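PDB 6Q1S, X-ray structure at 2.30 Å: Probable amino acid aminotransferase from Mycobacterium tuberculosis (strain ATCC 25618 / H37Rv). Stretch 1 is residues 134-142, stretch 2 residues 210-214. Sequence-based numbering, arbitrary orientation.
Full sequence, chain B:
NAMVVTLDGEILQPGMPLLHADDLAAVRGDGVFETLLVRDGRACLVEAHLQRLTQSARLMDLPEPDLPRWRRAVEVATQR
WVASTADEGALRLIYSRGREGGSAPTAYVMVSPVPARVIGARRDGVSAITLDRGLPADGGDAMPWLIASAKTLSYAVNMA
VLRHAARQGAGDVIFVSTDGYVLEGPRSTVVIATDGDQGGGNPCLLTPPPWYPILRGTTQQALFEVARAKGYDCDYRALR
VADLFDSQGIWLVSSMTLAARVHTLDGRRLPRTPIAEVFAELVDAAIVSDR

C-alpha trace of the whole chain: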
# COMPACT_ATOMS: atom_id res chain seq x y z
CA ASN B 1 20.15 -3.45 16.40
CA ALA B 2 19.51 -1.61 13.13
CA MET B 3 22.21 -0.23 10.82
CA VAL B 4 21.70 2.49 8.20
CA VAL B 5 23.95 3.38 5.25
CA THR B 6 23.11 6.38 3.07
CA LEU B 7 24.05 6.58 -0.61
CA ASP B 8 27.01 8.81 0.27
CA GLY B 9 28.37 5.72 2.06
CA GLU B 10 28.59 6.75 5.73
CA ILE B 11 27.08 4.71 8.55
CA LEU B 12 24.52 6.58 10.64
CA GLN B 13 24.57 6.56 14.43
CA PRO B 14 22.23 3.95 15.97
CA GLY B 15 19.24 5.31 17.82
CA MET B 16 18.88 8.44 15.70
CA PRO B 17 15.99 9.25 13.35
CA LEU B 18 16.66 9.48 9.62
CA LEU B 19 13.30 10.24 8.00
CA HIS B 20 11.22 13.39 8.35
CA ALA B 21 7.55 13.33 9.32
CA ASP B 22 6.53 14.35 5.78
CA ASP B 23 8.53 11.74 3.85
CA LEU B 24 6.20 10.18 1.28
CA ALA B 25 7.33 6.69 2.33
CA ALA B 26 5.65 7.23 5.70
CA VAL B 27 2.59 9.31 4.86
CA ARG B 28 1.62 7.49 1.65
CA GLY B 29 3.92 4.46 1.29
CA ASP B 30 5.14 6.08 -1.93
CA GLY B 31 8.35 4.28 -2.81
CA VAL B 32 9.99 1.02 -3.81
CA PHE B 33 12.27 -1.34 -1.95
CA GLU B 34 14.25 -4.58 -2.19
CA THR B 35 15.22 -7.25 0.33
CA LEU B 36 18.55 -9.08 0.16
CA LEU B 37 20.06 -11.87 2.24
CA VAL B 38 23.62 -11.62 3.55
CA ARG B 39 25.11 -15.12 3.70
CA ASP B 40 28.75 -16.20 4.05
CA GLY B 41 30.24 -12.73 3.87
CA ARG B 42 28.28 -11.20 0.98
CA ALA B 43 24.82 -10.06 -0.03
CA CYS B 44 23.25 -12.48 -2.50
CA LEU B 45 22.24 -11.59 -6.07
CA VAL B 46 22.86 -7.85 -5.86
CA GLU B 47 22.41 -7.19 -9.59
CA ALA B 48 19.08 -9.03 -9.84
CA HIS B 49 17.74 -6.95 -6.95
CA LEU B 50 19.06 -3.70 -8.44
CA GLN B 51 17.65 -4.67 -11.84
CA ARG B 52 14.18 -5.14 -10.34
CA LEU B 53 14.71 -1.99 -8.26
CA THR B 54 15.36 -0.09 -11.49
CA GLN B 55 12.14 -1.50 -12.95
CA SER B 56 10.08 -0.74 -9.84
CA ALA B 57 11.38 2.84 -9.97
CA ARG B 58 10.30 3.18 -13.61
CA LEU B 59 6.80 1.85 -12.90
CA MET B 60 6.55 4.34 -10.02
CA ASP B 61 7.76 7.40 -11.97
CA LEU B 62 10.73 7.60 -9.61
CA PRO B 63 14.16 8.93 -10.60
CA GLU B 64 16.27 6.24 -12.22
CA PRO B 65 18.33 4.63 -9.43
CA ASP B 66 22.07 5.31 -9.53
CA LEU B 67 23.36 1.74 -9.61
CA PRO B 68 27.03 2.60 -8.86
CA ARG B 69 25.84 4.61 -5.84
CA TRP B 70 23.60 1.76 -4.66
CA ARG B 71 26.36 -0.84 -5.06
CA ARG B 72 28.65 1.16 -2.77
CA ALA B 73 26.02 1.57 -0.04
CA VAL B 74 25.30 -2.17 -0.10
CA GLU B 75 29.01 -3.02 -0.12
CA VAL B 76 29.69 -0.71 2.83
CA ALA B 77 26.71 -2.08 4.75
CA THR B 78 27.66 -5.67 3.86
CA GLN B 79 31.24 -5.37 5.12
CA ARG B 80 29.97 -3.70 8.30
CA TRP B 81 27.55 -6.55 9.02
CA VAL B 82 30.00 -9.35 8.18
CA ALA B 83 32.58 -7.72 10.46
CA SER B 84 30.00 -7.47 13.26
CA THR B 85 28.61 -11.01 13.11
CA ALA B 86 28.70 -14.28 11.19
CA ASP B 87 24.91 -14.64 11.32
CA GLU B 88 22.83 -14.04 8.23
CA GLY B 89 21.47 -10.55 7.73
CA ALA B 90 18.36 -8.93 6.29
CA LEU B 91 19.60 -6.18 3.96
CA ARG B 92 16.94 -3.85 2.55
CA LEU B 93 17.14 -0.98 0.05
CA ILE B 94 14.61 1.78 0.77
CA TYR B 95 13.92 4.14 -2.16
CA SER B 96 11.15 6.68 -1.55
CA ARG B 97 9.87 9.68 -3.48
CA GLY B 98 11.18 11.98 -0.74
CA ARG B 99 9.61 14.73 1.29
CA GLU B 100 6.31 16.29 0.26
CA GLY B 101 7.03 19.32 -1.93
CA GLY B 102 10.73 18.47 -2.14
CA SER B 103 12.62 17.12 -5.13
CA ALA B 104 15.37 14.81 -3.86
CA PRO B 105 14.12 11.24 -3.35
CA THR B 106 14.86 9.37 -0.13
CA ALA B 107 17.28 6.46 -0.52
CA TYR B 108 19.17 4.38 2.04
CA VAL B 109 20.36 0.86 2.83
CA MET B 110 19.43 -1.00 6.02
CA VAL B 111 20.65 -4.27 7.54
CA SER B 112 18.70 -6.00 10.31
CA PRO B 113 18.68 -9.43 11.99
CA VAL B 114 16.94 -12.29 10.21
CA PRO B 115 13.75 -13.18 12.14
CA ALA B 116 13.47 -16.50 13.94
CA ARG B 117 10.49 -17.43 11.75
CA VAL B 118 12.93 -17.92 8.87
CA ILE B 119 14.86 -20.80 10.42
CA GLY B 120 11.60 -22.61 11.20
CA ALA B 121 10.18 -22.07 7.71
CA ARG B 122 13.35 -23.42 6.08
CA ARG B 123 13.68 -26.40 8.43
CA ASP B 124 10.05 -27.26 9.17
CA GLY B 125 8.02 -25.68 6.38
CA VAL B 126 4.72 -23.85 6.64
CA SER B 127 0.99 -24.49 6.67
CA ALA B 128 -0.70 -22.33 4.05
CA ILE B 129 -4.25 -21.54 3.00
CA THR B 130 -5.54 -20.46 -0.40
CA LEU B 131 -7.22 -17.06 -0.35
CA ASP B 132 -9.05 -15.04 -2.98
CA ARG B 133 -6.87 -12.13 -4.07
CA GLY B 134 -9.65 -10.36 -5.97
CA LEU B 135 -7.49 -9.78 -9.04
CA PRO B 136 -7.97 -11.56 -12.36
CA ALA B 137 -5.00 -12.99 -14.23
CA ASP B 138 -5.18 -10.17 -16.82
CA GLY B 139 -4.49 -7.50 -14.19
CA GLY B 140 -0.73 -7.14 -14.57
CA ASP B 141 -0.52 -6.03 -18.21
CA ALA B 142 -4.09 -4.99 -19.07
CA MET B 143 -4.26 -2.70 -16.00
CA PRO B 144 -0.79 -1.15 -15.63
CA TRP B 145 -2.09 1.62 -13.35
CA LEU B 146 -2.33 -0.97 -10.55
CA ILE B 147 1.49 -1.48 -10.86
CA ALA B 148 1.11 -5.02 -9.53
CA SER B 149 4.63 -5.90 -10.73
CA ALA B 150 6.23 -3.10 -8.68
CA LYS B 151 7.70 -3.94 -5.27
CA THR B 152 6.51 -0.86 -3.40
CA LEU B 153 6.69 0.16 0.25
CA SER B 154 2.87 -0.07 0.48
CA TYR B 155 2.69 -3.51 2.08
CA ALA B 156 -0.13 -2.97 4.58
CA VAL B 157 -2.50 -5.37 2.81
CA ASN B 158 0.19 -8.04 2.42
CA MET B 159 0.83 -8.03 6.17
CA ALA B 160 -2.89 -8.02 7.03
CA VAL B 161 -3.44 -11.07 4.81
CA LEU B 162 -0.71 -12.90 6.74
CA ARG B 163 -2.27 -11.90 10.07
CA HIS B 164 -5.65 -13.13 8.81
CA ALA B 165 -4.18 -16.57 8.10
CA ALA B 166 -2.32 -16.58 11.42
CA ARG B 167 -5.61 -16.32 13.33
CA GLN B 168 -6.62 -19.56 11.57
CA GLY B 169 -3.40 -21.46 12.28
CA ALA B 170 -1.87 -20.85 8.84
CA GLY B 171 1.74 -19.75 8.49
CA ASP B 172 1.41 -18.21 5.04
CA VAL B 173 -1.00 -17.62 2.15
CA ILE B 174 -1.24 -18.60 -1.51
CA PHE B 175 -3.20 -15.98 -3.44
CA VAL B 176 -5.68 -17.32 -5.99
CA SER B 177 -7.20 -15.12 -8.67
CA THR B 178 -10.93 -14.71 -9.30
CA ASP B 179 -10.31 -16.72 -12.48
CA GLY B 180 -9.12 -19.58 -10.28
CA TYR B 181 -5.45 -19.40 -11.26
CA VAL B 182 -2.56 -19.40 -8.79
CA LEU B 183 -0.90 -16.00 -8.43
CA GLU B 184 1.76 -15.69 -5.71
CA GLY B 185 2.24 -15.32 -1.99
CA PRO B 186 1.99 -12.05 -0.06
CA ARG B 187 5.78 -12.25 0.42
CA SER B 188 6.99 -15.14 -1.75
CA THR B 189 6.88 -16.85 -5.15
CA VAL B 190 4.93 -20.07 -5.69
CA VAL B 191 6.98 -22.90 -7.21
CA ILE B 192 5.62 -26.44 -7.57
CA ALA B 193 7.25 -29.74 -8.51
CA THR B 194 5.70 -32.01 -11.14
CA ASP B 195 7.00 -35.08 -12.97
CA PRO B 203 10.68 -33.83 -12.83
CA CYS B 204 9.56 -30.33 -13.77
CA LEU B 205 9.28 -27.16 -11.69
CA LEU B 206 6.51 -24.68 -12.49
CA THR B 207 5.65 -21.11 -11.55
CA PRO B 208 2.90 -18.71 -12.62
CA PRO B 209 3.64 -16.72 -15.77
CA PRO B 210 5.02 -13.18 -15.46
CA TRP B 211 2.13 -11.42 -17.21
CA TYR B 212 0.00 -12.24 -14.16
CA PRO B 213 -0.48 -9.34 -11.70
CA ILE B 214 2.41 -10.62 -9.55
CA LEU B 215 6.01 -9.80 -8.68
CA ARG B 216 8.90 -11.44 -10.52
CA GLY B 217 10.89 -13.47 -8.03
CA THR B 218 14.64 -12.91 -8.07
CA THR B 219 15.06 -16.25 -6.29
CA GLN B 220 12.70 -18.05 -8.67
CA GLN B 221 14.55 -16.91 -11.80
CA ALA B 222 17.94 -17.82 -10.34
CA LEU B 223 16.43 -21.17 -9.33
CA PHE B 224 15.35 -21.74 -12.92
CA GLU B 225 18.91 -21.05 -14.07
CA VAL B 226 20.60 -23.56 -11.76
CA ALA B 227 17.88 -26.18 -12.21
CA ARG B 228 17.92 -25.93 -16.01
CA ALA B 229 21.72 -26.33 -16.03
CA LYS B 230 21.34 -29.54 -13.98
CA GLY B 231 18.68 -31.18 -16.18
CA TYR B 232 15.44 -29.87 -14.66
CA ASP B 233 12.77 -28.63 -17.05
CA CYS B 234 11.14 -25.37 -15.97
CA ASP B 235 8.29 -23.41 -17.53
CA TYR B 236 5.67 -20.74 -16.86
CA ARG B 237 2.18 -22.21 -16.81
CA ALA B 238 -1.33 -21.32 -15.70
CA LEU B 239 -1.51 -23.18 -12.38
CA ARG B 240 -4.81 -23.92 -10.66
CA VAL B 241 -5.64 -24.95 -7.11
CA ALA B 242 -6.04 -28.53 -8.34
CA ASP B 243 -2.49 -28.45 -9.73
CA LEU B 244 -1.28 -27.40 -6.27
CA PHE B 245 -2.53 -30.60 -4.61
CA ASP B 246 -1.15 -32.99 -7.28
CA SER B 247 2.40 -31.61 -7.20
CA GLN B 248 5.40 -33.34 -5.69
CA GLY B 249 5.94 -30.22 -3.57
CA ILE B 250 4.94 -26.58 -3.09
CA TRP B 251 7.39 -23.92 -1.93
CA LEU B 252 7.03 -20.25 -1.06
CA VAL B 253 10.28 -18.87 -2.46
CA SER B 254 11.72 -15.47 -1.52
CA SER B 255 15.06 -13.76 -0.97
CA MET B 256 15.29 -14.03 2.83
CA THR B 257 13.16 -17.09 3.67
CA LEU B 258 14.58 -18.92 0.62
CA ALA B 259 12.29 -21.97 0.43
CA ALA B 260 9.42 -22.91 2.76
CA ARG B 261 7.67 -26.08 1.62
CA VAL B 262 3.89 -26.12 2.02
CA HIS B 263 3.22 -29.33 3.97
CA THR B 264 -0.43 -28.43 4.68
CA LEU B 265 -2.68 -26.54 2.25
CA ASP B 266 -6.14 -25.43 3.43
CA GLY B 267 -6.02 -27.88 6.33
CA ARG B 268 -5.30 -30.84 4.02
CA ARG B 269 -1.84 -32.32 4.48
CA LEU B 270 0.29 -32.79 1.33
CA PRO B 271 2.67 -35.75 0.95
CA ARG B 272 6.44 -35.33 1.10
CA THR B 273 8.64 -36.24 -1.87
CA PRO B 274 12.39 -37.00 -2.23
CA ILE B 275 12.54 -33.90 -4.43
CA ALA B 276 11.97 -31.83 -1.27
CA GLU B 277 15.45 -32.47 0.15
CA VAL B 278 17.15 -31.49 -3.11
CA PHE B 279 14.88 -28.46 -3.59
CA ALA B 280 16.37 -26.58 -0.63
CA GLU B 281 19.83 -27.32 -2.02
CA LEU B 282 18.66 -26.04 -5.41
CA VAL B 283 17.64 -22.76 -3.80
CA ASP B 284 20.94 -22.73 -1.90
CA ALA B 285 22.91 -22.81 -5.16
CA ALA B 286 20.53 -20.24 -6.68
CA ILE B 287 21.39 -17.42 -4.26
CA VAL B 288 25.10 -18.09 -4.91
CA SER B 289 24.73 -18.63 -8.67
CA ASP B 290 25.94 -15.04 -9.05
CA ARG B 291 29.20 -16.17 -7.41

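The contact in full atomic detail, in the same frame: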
# COMPACT_ATOMS: atom_id res chain seq x y z
N GLY B 134 -8.78 -11.35 -5.38
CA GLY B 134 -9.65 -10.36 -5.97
C GLY B 134 -9.20 -9.85 -7.32
O GLY B 134 -9.97 -9.16 -7.99
N LEU B 135 -7.99 -10.21 -7.75
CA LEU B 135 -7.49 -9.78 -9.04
C LEU B 135 -7.63 -10.90 -10.06
O LEU B 135 -7.38 -12.07 -9.72
CB LEU B 135 -6.02 -9.39 -8.95
CG LEU B 135 -5.60 -8.04 -8.37
CD1 LEU B 135 -4.09 -7.99 -8.21
CD2 LEU B 135 -6.06 -6.93 -9.29
N PRO B 136 -8.03 -10.58 -11.27
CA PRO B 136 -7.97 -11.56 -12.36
C PRO B 136 -6.57 -11.62 -12.96
O PRO B 136 -5.74 -10.73 -12.79
CB PRO B 136 -8.99 -11.03 -13.37
CG PRO B 136 -9.02 -9.56 -13.13
CD PRO B 136 -8.74 -9.35 -11.67
N ALA B 137 -6.32 -12.72 -13.67
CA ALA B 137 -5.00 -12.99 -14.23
C ALA B 137 -4.56 -11.93 -15.24
O ALA B 137 -3.36 -11.78 -15.48
CB ALA B 137 -4.98 -14.37 -14.87
N ASP B 138 -5.50 -11.22 -15.85
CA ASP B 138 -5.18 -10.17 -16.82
C ASP B 138 -4.69 -8.87 -16.18
O ASP B 138 -4.30 -7.95 -16.90
CB ASP B 138 -6.42 -9.85 -17.67
CG ASP B 138 -7.61 -9.40 -16.82
OD1 ASP B 138 -7.42 -8.98 -15.66
OD2 ASP B 138 -8.75 -9.47 -17.32
N GLY B 139 -4.68 -8.79 -14.84
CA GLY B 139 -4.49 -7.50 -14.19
C GLY B 139 -3.11 -6.88 -14.34
O GLY B 139 -2.98 -5.66 -14.26
N GLY B 140 -2.08 -7.69 -14.55
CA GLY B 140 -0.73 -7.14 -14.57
C GLY B 140 -0.45 -6.27 -15.79
O GLY B 140 0.06 -5.15 -15.66
N ASP B 141 -0.80 -6.76 -16.97
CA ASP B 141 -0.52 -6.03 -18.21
C ASP B 141 -1.71 -5.22 -18.72
O ASP B 141 -1.51 -4.12 -19.25
CB ASP B 141 -0.04 -7.00 -19.29
CG ASP B 141 1.33 -7.56 -18.98
OD1 ASP B 141 2.33 -7.10 -19.58
OD2 ASP B 141 1.43 -8.44 -18.10
N ALA B 142 -2.93 -5.72 -18.57
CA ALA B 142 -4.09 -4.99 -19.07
C ALA B 142 -4.41 -3.78 -18.21
O ALA B 142 -5.03 -2.82 -18.70
CB ALA B 142 -5.31 -5.91 -19.14
N PRO B 210 4.74 -14.54 -15.95
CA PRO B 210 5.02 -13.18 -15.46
C PRO B 210 3.96 -12.15 -15.84
O PRO B 210 3.88 -11.11 -15.17
CB PRO B 210 6.36 -12.85 -16.12
CG PRO B 210 6.37 -13.67 -17.37
CD PRO B 210 5.65 -14.94 -17.03
N TRP B 211 3.15 -12.40 -16.87
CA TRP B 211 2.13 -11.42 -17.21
C TRP B 211 0.97 -11.41 -16.22
O TRP B 211 0.09 -10.55 -16.33
CB TRP B 211 1.61 -11.67 -18.63
CG TRP B 211 1.19 -13.07 -18.93
CD1 TRP B 211 -0.04 -13.63 -18.71
CD2 TRP B 211 2.00 -14.10 -19.51
NE1 TRP B 211 -0.04 -14.94 -19.11
CE2 TRP B 211 1.20 -15.26 -19.61
CE3 TRP B 211 3.33 -14.16 -19.95
CZ2 TRP B 211 1.68 -16.46 -20.13
CZ3 TRP B 211 3.80 -15.35 -20.47
CH2 TRP B 211 2.98 -16.48 -20.55
N TYR B 212 0.96 -12.32 -15.25
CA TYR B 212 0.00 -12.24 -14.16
C TYR B 212 0.30 -11.01 -13.30
O TYR B 212 1.43 -10.52 -13.26
CB TYR B 212 0.06 -13.49 -13.29
CG TYR B 212 -0.66 -14.70 -13.85
CD1 TYR B 212 -1.15 -14.72 -15.15
CD2 TYR B 212 -0.88 -15.82 -13.05
CE1 TYR B 212 -1.81 -15.83 -15.65
CE2 TYR B 212 -1.55 -16.92 -13.54
CZ TYR B 212 -2.01 -16.92 -14.83
OH TYR B 212 -2.68 -18.03 -15.31
N PRO B 213 -0.71 -10.49 -12.59
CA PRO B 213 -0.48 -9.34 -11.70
C PRO B 213 0.33 -9.72 -10.46
O PRO B 213 -0.18 -9.62 -9.34
CB PRO B 213 -1.90 -8.90 -11.33
CG PRO B 213 -2.72 -10.13 -11.47
CD PRO B 213 -2.13 -10.87 -12.64
N ILE B 214 1.58 -10.14 -10.65
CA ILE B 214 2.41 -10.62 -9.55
C ILE B 214 3.81 -10.04 -9.70
O ILE B 214 4.17 -9.47 -10.73
CB ILE B 214 2.48 -12.16 -9.50
CG1 ILE B 214 3.14 -12.71 -10.77
CG2 ILE B 214 1.10 -12.76 -9.32
CD1 ILE B 214 3.37 -14.21 -10.73

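No hydrogen bond joins residues 134-142 to residues 210-214; the contact, which buries 340 Å² in all, rests on packing around Pro213. The CA-to-CB bond of this proline points toward the first stretch, and its C-gamma endo ring lies against the turn that begins at Pro136. Pro136 O is 3.4 Å from Pro213 CG, and Ala137 O is 3.2 Å from Pro213 CD, so two backbone carbonyls meet ring carbons that offer them no polar hydrogen. The carbonyl of Pro136 is satisfied within its own stretch: Gly139 N donates to Pro136 O at 3.0 Å, closing a type I turn.

Leu135 reaches the same ring from a mt conformation (chi1 -78°, chi2 172°), which brings its CD1 to 3.9 Å from Pro213 CB. Gly140 passes close by, its N 3.4 Å from Pro213 CB. Here the lack of a side chain matters, because a CB on Gly140 would point toward the second stretch and clash with the carbonyl oxygens of Trp211 and Tyr212.

Tyr212 starts away from the first stretch, but its m rotamer (chi1 -79°) brings the end of the side chain nearer. One ring face then receives the methyl of Ala137 in a CH-pi contact: Ala137 CB lies 4.0 Å from the centroid of the Tyr212 ring, 26° off the normal, and 3.6 Å from Tyr212 CE1.

At the exposed margin, Asp141 adopts an m rotamer (chi1 -69°) that carries its carboxylate nearer the second stretch. Asp141 OD2 lies 3.1 Å from Trp211 O, yet both atoms are acceptors and the approach is not a hydrogen bond; the same OD2 is 3.3 Å from Trp211 CB. The Trp211 side chain, with chi1 at 51° (p), leads its indole away, leaving CB beside the aspartate.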